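Local structure of methyltransferase domain-containing protein (Serratia marcescens, 7CLU) at residues A154-I157 / A158-R162; A78-R81 / A82-L85; S130-D133 / I134-N138. The protein is a SAM-dependent O-methyltransferase of the prodigiosin biosynthetic pathway, probably working as a dimer and recognising its substrate by induced fit. All coordinates share one frame; numbering follows the deposited sequence.

Contact 1 (A154-I157 / A158-R162); sequences APFI and AGFVR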
ATOM      1  N   ALA A 154       2.470 -16.565  17.311  1.00 32.08           N
ATOM      2  CA  ALA A 154       3.479 -17.271  18.097  1.00 32.62           C
ATOM      3  C   ALA A 154       4.105 -16.405  19.186  1.00 29.42           C
ATOM      4  O   ALA A 154       4.191 -16.875  20.326  1.00 26.35           O
ATOM      5  CB  ALA A 154       4.546 -17.863  17.162  1.00 35.55           C
ATOM      6  N   PRO A 155       4.534 -15.163  18.935  1.00 29.42           N
ATOM      7  CA  PRO A 155       5.082 -14.368  20.048  1.00 28.23           C
ATOM      8  C   PRO A 155       4.060 -14.033  21.119  1.00 26.08           C
ATOM      9  O   PRO A 155       4.433 -13.957  22.293  1.00 27.26           O
ATOM     10  CB  PRO A 155       5.616 -13.108  19.361  1.00 31.17           C
ATOM     11  CG  PRO A 155       5.929 -13.570  17.958  1.00 36.27           C
ATOM     12  CD  PRO A 155       4.814 -14.531  17.631  1.00 33.47           C
ATOM     13  N   PHE A 156       2.790 -13.818  20.764  1.00 27.02           N
ATOM     14  CA  PHE A 156       1.774 -13.626  21.797  1.00 24.87           C
ATOM     15  C   PHE A 156       1.622 -14.882  22.639  1.00 26.02           C
ATOM     16  O   PHE A 156       1.582 -14.819  23.876  1.00 28.29           O
ATOM     17  CB  PHE A 156       0.425 -13.243  21.171  1.00 25.78           C
ATOM     18  CG  PHE A 156      -0.759 -13.571  22.046  1.00 24.76           C
ATOM     19  CD1 PHE A 156      -0.947 -12.914  23.253  1.00 25.29           C
ATOM     20  CD2 PHE A 156      -1.668 -14.545  21.676  1.00 23.95           C
ATOM     21  CE1 PHE A 156      -2.025 -13.221  24.089  1.00 24.74           C
ATOM     22  CE2 PHE A 156      -2.751 -14.849  22.495  1.00 29.07           C
ATOM     23  CZ  PHE A 156      -2.924 -14.187  23.709  1.00 24.43           C
ATOM     24  N   ILE A 157       1.513 -16.037  21.981  1.00 25.48           N
ATOM     25  CA  ILE A 157       1.252 -17.283  22.698  1.00 27.01           C
ATOM     26  C   ILE A 157       2.413 -17.603  23.630  1.00 29.37           C
ATOM     27  O   ILE A 157       2.222 -17.888  24.816  1.00 26.55           O
ATOM     28  CB  ILE A 157       0.996 -18.427  21.703  1.00 24.93           C
ATOM     29  CG1 ILE A 157      -0.376 -18.277  21.061  1.00 30.37           C
ATOM     30  CG2 ILE A 157       1.156 -19.772  22.390  1.00 26.88           C
ATOM     31  CD1 ILE A 157      -0.551 -19.103  19.829  1.00 32.04           C
ATOM     32  N   ALA A 158       3.636 -17.536  23.101  1.00 23.58           N
ATOM     33  CA  ALA A 158       4.826 -17.769  23.916  1.00 29.50           C
ATOM     34  C   ALA A 158       4.883 -16.821  25.110  1.00 26.36           C
ATOM     35  O   ALA A 158       5.191 -17.246  26.226  1.00 30.41           O
ATOM     36  CB  ALA A 158       6.085 -17.630  23.050  1.00 27.09           C
ATOM     37  N   GLY A 159       4.564 -15.543  24.901  1.00 27.60           N
ATOM     38  CA  GLY A 159       4.625 -14.586  25.993  1.00 30.35           C
ATOM     39  C   GLY A 159       3.481 -14.728  26.976  1.00 33.16           C
ATOM     40  O   GLY A 159       3.640 -14.423  28.162  1.00 32.48           O
ATOM     41  N   PHE A 160       2.314 -15.176  26.498  1.00 27.62           N
ATOM     42  CA  PHE A 160       1.204 -15.492  27.389  1.00 29.18           C
ATOM     43  C   PHE A 160       1.557 -16.689  28.275  1.00 26.98           C
ATOM     44  O   PHE A 160       1.452 -16.614  29.502  1.00 32.22           O
ATOM     45  CB  PHE A 160      -0.059 -15.761  26.554  1.00 25.14           C
ATOM     46  CG  PHE A 160      -1.370 -15.625  27.319  1.00 30.51           C
ATOM     47  CD1 PHE A 160      -1.399 -15.245  28.658  1.00 28.80           C
ATOM     48  CD2 PHE A 160      -2.578 -15.874  26.678  1.00 26.61           C
ATOM     49  CE1 PHE A 160      -2.618 -15.130  29.335  1.00 26.13           C
ATOM     50  CE2 PHE A 160      -3.795 -15.762  27.354  1.00 28.69           C
ATOM     51  CZ  PHE A 160      -3.805 -15.395  28.683  1.00 24.98           C
ATOM     52  N   VAL A 161       1.989 -17.795  27.664  1.00 26.92           N
ATOM     53  CA  VAL A 161       2.360 -18.992  28.419  1.00 31.59           C
ATOM     54  C   VAL A 161       3.467 -18.685  29.424  1.00 34.90           C
ATOM     55  O   VAL A 161       3.480 -19.229  30.534  1.00 34.08           O
ATOM     56  CB  VAL A 161       2.769 -20.126  27.459  1.00 29.73           C
ATOM     57  CG1 VAL A 161       3.213 -21.348  28.233  1.00 33.49           C
ATOM     58  CG2 VAL A 161       1.613 -20.488  26.546  1.00 32.67           C
ATOM     59  N   ARG A 162       4.401 -17.795  29.065  1.00 37.13           N
ATOM     60  CA  ARG A 162       5.578 -17.567  29.905  1.00 37.87           C
ATOM     61  C   ARG A 162       5.312 -16.538  31.006  1.00 38.24           C
ATOM     62  O   ARG A 162       5.732 -16.739  32.149  1.00 38.73           O
ATOM     63  CB  ARG A 162       6.753 -17.133  29.025  1.00 37.07           C
ATOM     64  CG  ARG A 162       8.118 -17.055  29.703  1.00 44.50           C
ATOM     65  CD  ARG A 162       8.514 -15.621  30.008  1.00 47.16           C
ATOM     66  NE  ARG A 162       8.703 -14.821  28.792  1.00 55.84           N
ATOM     67  CZ  ARG A 162       8.975 -13.513  28.781  1.00 56.03           C
ATOM     68  NH1 ARG A 162       9.084 -12.840  29.924  1.00 51.97           N
ATOM     69  NH2 ARG A 162       9.124 -12.868  27.625  1.00 57.27           N
TER

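Contact 2 (A78-R81 / A82-L85); sequences AAHR and AFLL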
ATOM      1  N   ALA A  78      18.191 -16.703   1.017  1.00 29.41           N
ATOM      2  CA  ALA A  78      17.882 -17.796   1.934  1.00 30.48           C
ATOM      3  C   ALA A  78      16.933 -17.345   3.029  1.00 26.52           C
ATOM      4  O   ALA A  78      15.980 -18.053   3.366  1.00 27.73           O
ATOM      5  CB  ALA A  78      19.175 -18.354   2.543  1.00 30.80           C
ATOM      6  N   ALA A  79      17.171 -16.167   3.592  1.00 28.84           N
ATOM      7  CA  ALA A  79      16.350 -15.707   4.700  1.00 29.69           C
ATOM      8  C   ALA A  79      14.952 -15.276   4.281  1.00 29.63           C
ATOM      9  O   ALA A  79      14.143 -14.964   5.159  1.00 33.87           O
ATOM     10  CB  ALA A  79      17.046 -14.560   5.433  1.00 29.24           C
ATOM     11  N   HIS A  80      14.633 -15.265   2.982  1.00 28.73           N
ATOM     12  CA  HIS A  80      13.285 -14.967   2.517  1.00 30.02           C
ATOM     13  C   HIS A  80      12.475 -16.216   2.213  1.00 31.58           C
ATOM     14  O   HIS A  80      11.273 -16.102   1.946  1.00 27.87           O
ATOM     15  CB  HIS A  80      13.326 -14.099   1.246  1.00 26.94           C
ATOM     16  CG  HIS A  80      14.043 -12.801   1.424  1.00 24.96           C
ATOM     17  ND1 HIS A  80      14.309 -11.953   0.373  1.00 29.44           N
ATOM     18  CD2 HIS A  80      14.546 -12.200   2.528  1.00 28.09           C
ATOM     19  CE1 HIS A  80      14.962 -10.893   0.817  1.00 28.62           C
ATOM     20  NE2 HIS A  80      15.120 -11.018   2.121  1.00 27.75           N
ATOM     21  N   ARG A  81      13.113 -17.389   2.230  1.00 30.52           N
ATOM     22  CA  ARG A  81      12.451 -18.634   1.845  1.00 31.63           C
ATOM     23  C   ARG A  81      11.254 -18.937   2.738  1.00 27.82           C
ATOM     24  O   ARG A  81      10.213 -19.400   2.258  1.00 30.63           O
ATOM     25  CB  ARG A  81      13.451 -19.794   1.908  1.00 31.73           C
ATOM     26  CG  ARG A  81      14.606 -19.656   0.932  1.00 31.01           C
ATOM     27  CD  ARG A  81      15.586 -20.841   1.005  1.00 37.85           C
ATOM     28  NE  ARG A  81      16.362 -20.902  -0.233  1.00 42.52           N
ATOM     29  CZ  ARG A  81      16.021 -21.631  -1.292  1.00 40.88           C
ATOM     30  NH1 ARG A  81      16.774 -21.588  -2.383  1.00 43.13           N
ATOM     31  NH2 ARG A  81      14.934 -22.405  -1.255  1.00 34.01           N
ATOM     32  N   ALA A  82      11.387 -18.683   4.036  1.00 30.88           N
ATOM     33  CA  ALA A  82      10.377 -19.126   4.988  1.00 31.99           C
ATOM     34  C   ALA A  82       9.039 -18.439   4.749  1.00 36.89           C
ATOM     35  O   ALA A  82       7.991 -19.006   5.082  1.00 38.14           O
ATOM     36  CB  ALA A  82      10.863 -18.878   6.415  1.00 35.61           C
ATOM     37  N   PHE A  83       9.038 -17.243   4.144  1.00 32.24           N
ATOM     38  CA  PHE A  83       7.784 -16.535   3.934  1.00 36.70           C
ATOM     39  C   PHE A  83       7.431 -16.259   2.475  1.00 33.78           C
ATOM     40  O   PHE A  83       6.298 -15.841   2.215  1.00 30.69           O
ATOM     41  CB  PHE A  83       7.765 -15.220   4.739  1.00 31.94           C
ATOM     42  CG  PHE A  83       8.874 -14.255   4.406  1.00 33.47           C
ATOM     43  CD1 PHE A  83       8.724 -13.315   3.381  1.00 32.41           C
ATOM     44  CD2 PHE A  83      10.037 -14.241   5.152  1.00 28.16           C
ATOM     45  CE1 PHE A  83       9.737 -12.404   3.095  1.00 27.90           C
ATOM     46  CE2 PHE A  83      11.052 -13.347   4.876  1.00 31.77           C
ATOM     47  CZ  PHE A  83      10.898 -12.414   3.839  1.00 28.52           C
ATOM     48  N   LEU A  84       8.326 -16.517   1.516  1.00 31.75           N
ATOM     49  CA  LEU A  84       8.011 -16.310   0.105  1.00 26.34           C
ATOM     50  C   LEU A  84       7.744 -17.596  -0.666  1.00 26.81           C
ATOM     51  O   LEU A  84       7.219 -17.529  -1.781  1.00 29.98           O
ATOM     52  CB  LEU A  84       9.138 -15.546  -0.612  1.00 26.84           C
ATOM     53  CG  LEU A  84       9.415 -14.135  -0.101  1.00 24.77           C
ATOM     54  CD1 LEU A  84      10.436 -13.421  -0.991  1.00 23.69           C
ATOM     55  CD2 LEU A  84       8.109 -13.388  -0.061  1.00 27.23           C
ATOM     56  N   LEU A  85       8.102 -18.751  -0.129  1.00 32.92           N
ATOM     57  CA  LEU A  85       7.847 -20.026  -0.789  1.00 31.16           C
ATOM     58  C   LEU A  85       6.517 -20.594  -0.308  1.00 32.78           C
ATOM     59  O   LEU A  85       6.216 -20.562   0.889  1.00 34.58           O
ATOM     60  CB  LEU A  85       8.979 -21.014  -0.492  1.00 30.72           C
ATOM     61  CG  LEU A  85      10.319 -20.677  -1.169  1.00 33.53           C
ATOM     62  CD1 LEU A  85      11.425 -21.597  -0.669  1.00 29.21           C
ATOM     63  CD2 LEU A  85      10.175 -20.751  -2.675  1.00 31.04           C
TER
HETATM   64  O   HOH W   1      14.028 -18.503   5.150  1.00 32.03           O

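Contact 3 (S130-D133 / I134-N138); sequences SWFD and ILYQN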
ATOM      1  N   SER A 130     -24.656  -8.557   5.921  1.00 43.23           N
ATOM      2  CA  SER A 130     -23.947  -8.043   7.081  1.00 39.47           C
ATOM      3  C   SER A 130     -22.640  -8.802   7.295  1.00 36.89           C
ATOM      4  O   SER A 130     -22.450  -9.924   6.819  1.00 38.32           O
ATOM      5  CB  SER A 130     -24.825  -8.138   8.332  1.00 38.18           C
ATOM      6  OG  SER A 130     -24.773  -9.439   8.893  1.00 39.54           O
ATOM      7  N   TRP A 131     -21.722  -8.160   8.015  1.00 39.90           N
ATOM      8  CA  TRP A 131     -20.458  -8.815   8.339  1.00 38.93           C
ATOM      9  C   TRP A 131     -20.715 -10.136   9.049  1.00 39.02           C
ATOM     10  O   TRP A 131     -20.162 -11.181   8.681  1.00 37.95           O
ATOM     11  CB  TRP A 131     -19.592  -7.892   9.200  1.00 37.39           C
ATOM     12  CG  TRP A 131     -18.194  -8.397   9.409  1.00 34.49           C
ATOM     13  CD1 TRP A 131     -17.558  -8.596  10.601  1.00 34.95           C
ATOM     14  CD2 TRP A 131     -17.255  -8.751   8.388  1.00 38.37           C
ATOM     15  NE1 TRP A 131     -16.283  -9.057  10.384  1.00 38.94           N
ATOM     16  CE2 TRP A 131     -16.073  -9.161   9.033  1.00 34.86           C
ATOM     17  CE3 TRP A 131     -17.299  -8.763   6.987  1.00 41.09           C
ATOM     18  CZ2 TRP A 131     -14.951  -9.579   8.334  1.00 36.99           C
ATOM     19  CZ3 TRP A 131     -16.175  -9.184   6.293  1.00 42.56           C
ATOM     20  CH2 TRP A 131     -15.020  -9.585   6.971  1.00 37.83           C
ATOM     21  N   PHE A 132     -21.594 -10.112  10.048  1.00 39.59           N
ATOM     22  CA  PHE A 132     -21.961 -11.342  10.735  1.00 36.59           C
ATOM     23  C   PHE A 132     -22.489 -12.392   9.765  1.00 38.18           C
ATOM     24  O   PHE A 132     -22.152 -13.574   9.886  1.00 39.00           O
ATOM     25  CB  PHE A 132     -22.992 -11.051  11.812  1.00 40.49           C
ATOM     26  CG  PHE A 132     -23.426 -12.272  12.536  1.00 41.03           C
ATOM     27  CD1 PHE A 132     -22.630 -12.804  13.535  1.00 42.91           C
ATOM     28  CD2 PHE A 132     -24.610 -12.910  12.201  1.00 41.44           C
ATOM     29  CE1 PHE A 132     -23.010 -13.941  14.200  1.00 42.38           C
ATOM     30  CE2 PHE A 132     -25.001 -14.054  12.865  1.00 45.19           C
ATOM     31  CZ  PHE A 132     -24.192 -14.569  13.862  1.00 43.46           C
ATOM     32  N   ASP A 133     -23.312 -11.982   8.790  1.00 38.53           N
ATOM     33  CA  ASP A 133     -23.834 -12.926   7.804  1.00 37.00           C
ATOM     34  C   ASP A 133     -22.700 -13.613   7.048  1.00 39.78           C
ATOM     35  O   ASP A 133     -22.667 -14.843   6.930  1.00 36.32           O
ATOM     36  CB  ASP A 133     -24.748 -12.209   6.801  1.00 42.41           C
ATOM     37  CG  ASP A 133     -26.137 -11.916   7.355  1.00 47.49           C
ATOM     38  OD1 ASP A 133     -26.474 -12.409   8.456  1.00 44.94           O
ATOM     39  OD2 ASP A 133     -26.889 -11.179   6.674  1.00 45.81           O
ATOM     40  N   ILE A 134     -21.773 -12.817   6.507  1.00 38.17           N
ATOM     41  CA  ILE A 134     -20.719 -13.360   5.650  1.00 40.33           C
ATOM     42  C   ILE A 134     -19.847 -14.340   6.428  1.00 39.88           C
ATOM     43  O   ILE A 134     -19.438 -15.380   5.899  1.00 44.48           O
ATOM     44  CB  ILE A 134     -19.900 -12.210   5.029  1.00 37.81           C
ATOM     45  CG1 ILE A 134     -20.791 -11.366   4.111  1.00 41.12           C
ATOM     46  CG2 ILE A 134     -18.700 -12.736   4.247  1.00 34.80           C
ATOM     47  CD1 ILE A 134     -20.307  -9.949   3.881  1.00 38.35           C
ATOM     48  N   LEU A 135     -19.600 -14.055   7.709  1.00 39.59           N
ATOM     49  CA  LEU A 135     -18.737 -14.907   8.527  1.00 40.27           C
ATOM     50  C   LEU A 135     -19.424 -16.215   8.897  1.00 45.72           C
ATOM     51  O   LEU A 135     -18.820 -17.296   8.805  1.00 42.21           O
ATOM     52  CB  LEU A 135     -18.319 -14.163   9.797  1.00 39.81           C
ATOM     53  CG  LEU A 135     -17.308 -13.023   9.711  1.00 44.18           C
ATOM     54  CD1 LEU A 135     -16.485 -12.979  10.984  1.00 42.28           C
ATOM     55  CD2 LEU A 135     -16.407 -13.180   8.483  1.00 40.88           C
ATOM     56  N   TYR A 136     -20.675 -16.126   9.372  1.00 44.81           N
ATOM     57  CA  TYR A 136     -21.447 -17.304   9.761  1.00 41.40           C
ATOM     58  C   TYR A 136     -21.650 -18.246   8.584  1.00 41.49           C
ATOM     59  O   TYR A 136     -21.673 -19.469   8.763  1.00 45.90           O
ATOM     60  CB  TYR A 136     -22.801 -16.854  10.326  1.00 46.47           C
ATOM     61  CG  TYR A 136     -23.465 -17.782  11.334  1.00 45.57           C
ATOM     62  CD1 TYR A 136     -24.323 -18.802  10.915  1.00 42.33           C
ATOM     63  CD2 TYR A 136     -23.278 -17.603  12.700  1.00 46.89           C
ATOM     64  CE1 TYR A 136     -24.942 -19.633  11.827  1.00 42.44           C
ATOM     65  CE2 TYR A 136     -23.894 -18.435  13.626  1.00 44.67           C
ATOM     66  CZ  TYR A 136     -24.724 -19.446  13.185  1.00 44.55           C
ATOM     67  OH  TYR A 136     -25.341 -20.269  14.109  1.00 46.19           O
ATOM     68  N   GLN A 137     -21.775 -17.692   7.378  1.00 41.02           N
ATOM     69  CA  GLN A 137     -22.014 -18.460   6.164  1.00 47.07           C
ATOM     70  C   GLN A 137     -20.754 -19.100   5.579  1.00 49.86           C
ATOM     71  O   GLN A 137     -20.867 -20.052   4.799  1.00 52.45           O
ATOM     72  CB  GLN A 137     -22.656 -17.554   5.109  1.00 46.75           C
ATOM     73  CG  GLN A 137     -23.105 -18.264   3.841  1.00 53.74           C
ATOM     74  CD  GLN A 137     -24.398 -17.703   3.286  1.00 58.91           C
ATOM     75  OE1 GLN A 137     -24.562 -16.484   3.167  1.00 59.62           O
ATOM     76  NE2 GLN A 137     -25.329 -18.590   2.941  1.00 56.77           N
ATOM     77  N   ASN A 138     -19.562 -18.612   5.917  1.00 45.60           N
ATOM     78  CA  ASN A 138     -18.325 -19.091   5.296  1.00 48.21           C
ATOM     79  C   ASN A 138     -17.336 -19.534   6.368  1.00 43.97           C
ATOM     80  O   ASN A 138     -16.331 -18.860   6.624  1.00 42.91           O
ATOM     81  CB  ASN A 138     -17.711 -18.018   4.393  1.00 46.71           C
ATOM     82  CG  ASN A 138     -18.538 -17.753   3.139  1.00 53.82           C
ATOM     83  OD1 ASN A 138     -19.591 -17.109   3.199  1.00 56.38           O
ATOM     84  ND2 ASN A 138     -18.053 -18.228   1.990  1.00 51.44           N
TER

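Contact 1 (A154-I157 / A158-R162)
Phe-156 and Phe-160 sit one turn apart on helix 154-163, which packs against the central sheet of the Rossmann-like methyltransferase domain, and their rings lie side by side, pointing the same way. CZ of Phe-156 meets CD2 of Phe-160 at 3.4 Å, with the ring planes inclined at 34° in an oblique pairing. In both residues CG is anti to the backbone N (chi1 156° and -160°), which swings the two rings out on one side of the helix. Apolar packing continues on strands 270-275 and 332-337, where both rings rest on Leu-333. Phe-156 also makes a cation-pi contact with Arg-331, a residue seen to bind S-adenosyl-L-homocysteine, and the edge-to-face partner of Phe-160 is His-241.

A looser aliphatic pair forms on another side of the helix: CG2 of Ile-157 lies 4.2 Å from CG2 of Val-161, and both side chains touch Ala-185 of helix 181-189. The helix thus touches both the sheet and helix 181-189 through different side chains.

Backbone bonds of the i to i+4 kind accompany these pairs. Those from Ala-158 N to Ala-154 O and from Val-161 N to Ile-157 O are nearly straight, whereas the bond from Gly-159 N to Pro-155 O, 3.1 Å long, is more bent.

Contact 2 (A78-R81 / A82-L85)
His-80 and Phe-83 lie side by side at the short helix 81-84, a single turn that follows the two-stranded antiparallel sheet of the winged-helix-like dimerisation domain. Their rings point the same way with planes inclined at 41°, and the closest approach of the side chains is CD2 of His-80 to CZ of Phe-83, 3.9 Å. The phenyl group folds back over the preceding backbone because its CG stands between the backbone N and the carbonyl carbon (chi1 59°). One face is thus laid over the carbonyl of His-80, whose O sits 3.8 Å above the plane of the Phe-83 ring, over its centre.

That same oxygen serves the turn itself: it accepts a bond from Leu-84 N and a weak one from Phe-83 N. Leu-84 closes in on the same histidine, its CD1 3.7 Å from CB of His-80. The imidazole is held at both nitrogens, by the carbonyl of Tyr-66 at ND1 and by the backbone N of Leu-3 of the second subunit at NE2. Phe-83 in turn packs on Thr-4 of the second subunit, so this aromatic pair forms part of the dimer interface.

Arg-81 and Leu-85 make a second side-by-side pair. The arginine chain is extended from CG to NE and runs alongside the leucine, whose CD1 touches both CB and NH2 of Arg-81; NH2 is also bonded to the carbonyl of Arg-34. In the backbone, Leu-85 N donates to Arg-81 O at 3.3 Å, as the chain leaves the helix. At the beginning of the turn a water bridges the backbone, donating to Ala-78 O at 2.7 Å and accepting from Ala-82 N at 2.9 Å.

Contact 3 (S130-D133 / I134-N138)
Leu-135 crosses Trp-131 obliquely and sets its CD2 methyl over one face of the indole, a CH-pi contact 4.1 Å from the centroid of the six-membered ring and 19° off the ring normal. The methyl is displaced toward the rim, with CZ2 of Trp-131 its nearest atom at 3.9 Å. Ile-134 adds a looser touch, CD1 to CE3 of the same indole. With CG anti to the backbone N (chi1 -171°), the indole stands out from the first turn at a place where the leucine, one turn on, can cover it.

Phe-132 and Tyr-136 form the other aromatic contact. Their rings lie side by side and point the same way, CZ of Phe-132 approaching CD2 of Tyr-136 to 3.4 Å, with the planes inclined at 41° in an oblique pairing.

Both pairs are spaced i to i+4 on helix 131-137, which precedes the first strand of the Rossmann-like sheet in the methyltransferase region, and regular backbone bonds maintain that spacing: Leu-135 N to Trp-131 O at 3.1 Å and Tyr-136 N to Phe-132 O at 3.0 Å. Ser-130 is the N-cap. Its OG accepts from Asp-133 N at 2.9 Å, while its carbonyl takes the amide of Ile-134, so the serine engages two successive amides of the first turn.

Further out, the first amide of the helix, Trp-131 N, is bonded to OD2 of Asp-300, and the indole rests against Thr-299 and Arg-121, the latter on helix 121-125. Ile-134 also packs on Arg-121. At the far end, Gln-137 receives NH1 of Arg-129 at its OE1, tying the last turn back to the residue preceding the N-cap.

The three contacts follow one another along the chain in the order 2, 3, 1, and none touches another. Contacts 1 and 3 both lie in the methyltransferase part of the chain, on opposite sides of its centre, with centres about 30 Å apart, yet each approaches the cofactor site: the Phe-156 side chain comes within about 3 Å of that of Arg-331, and the Tyr-136 side chain within about 4 Å of that of Asp-226, both seen to bind S-adenosyl-L-homocysteine. Contact 2, in the dimerisation domain, is remote from these residues and faces the second subunit instead; its centre is about 23 Å from that of contact 1 and about 34 Å from that of contact 3.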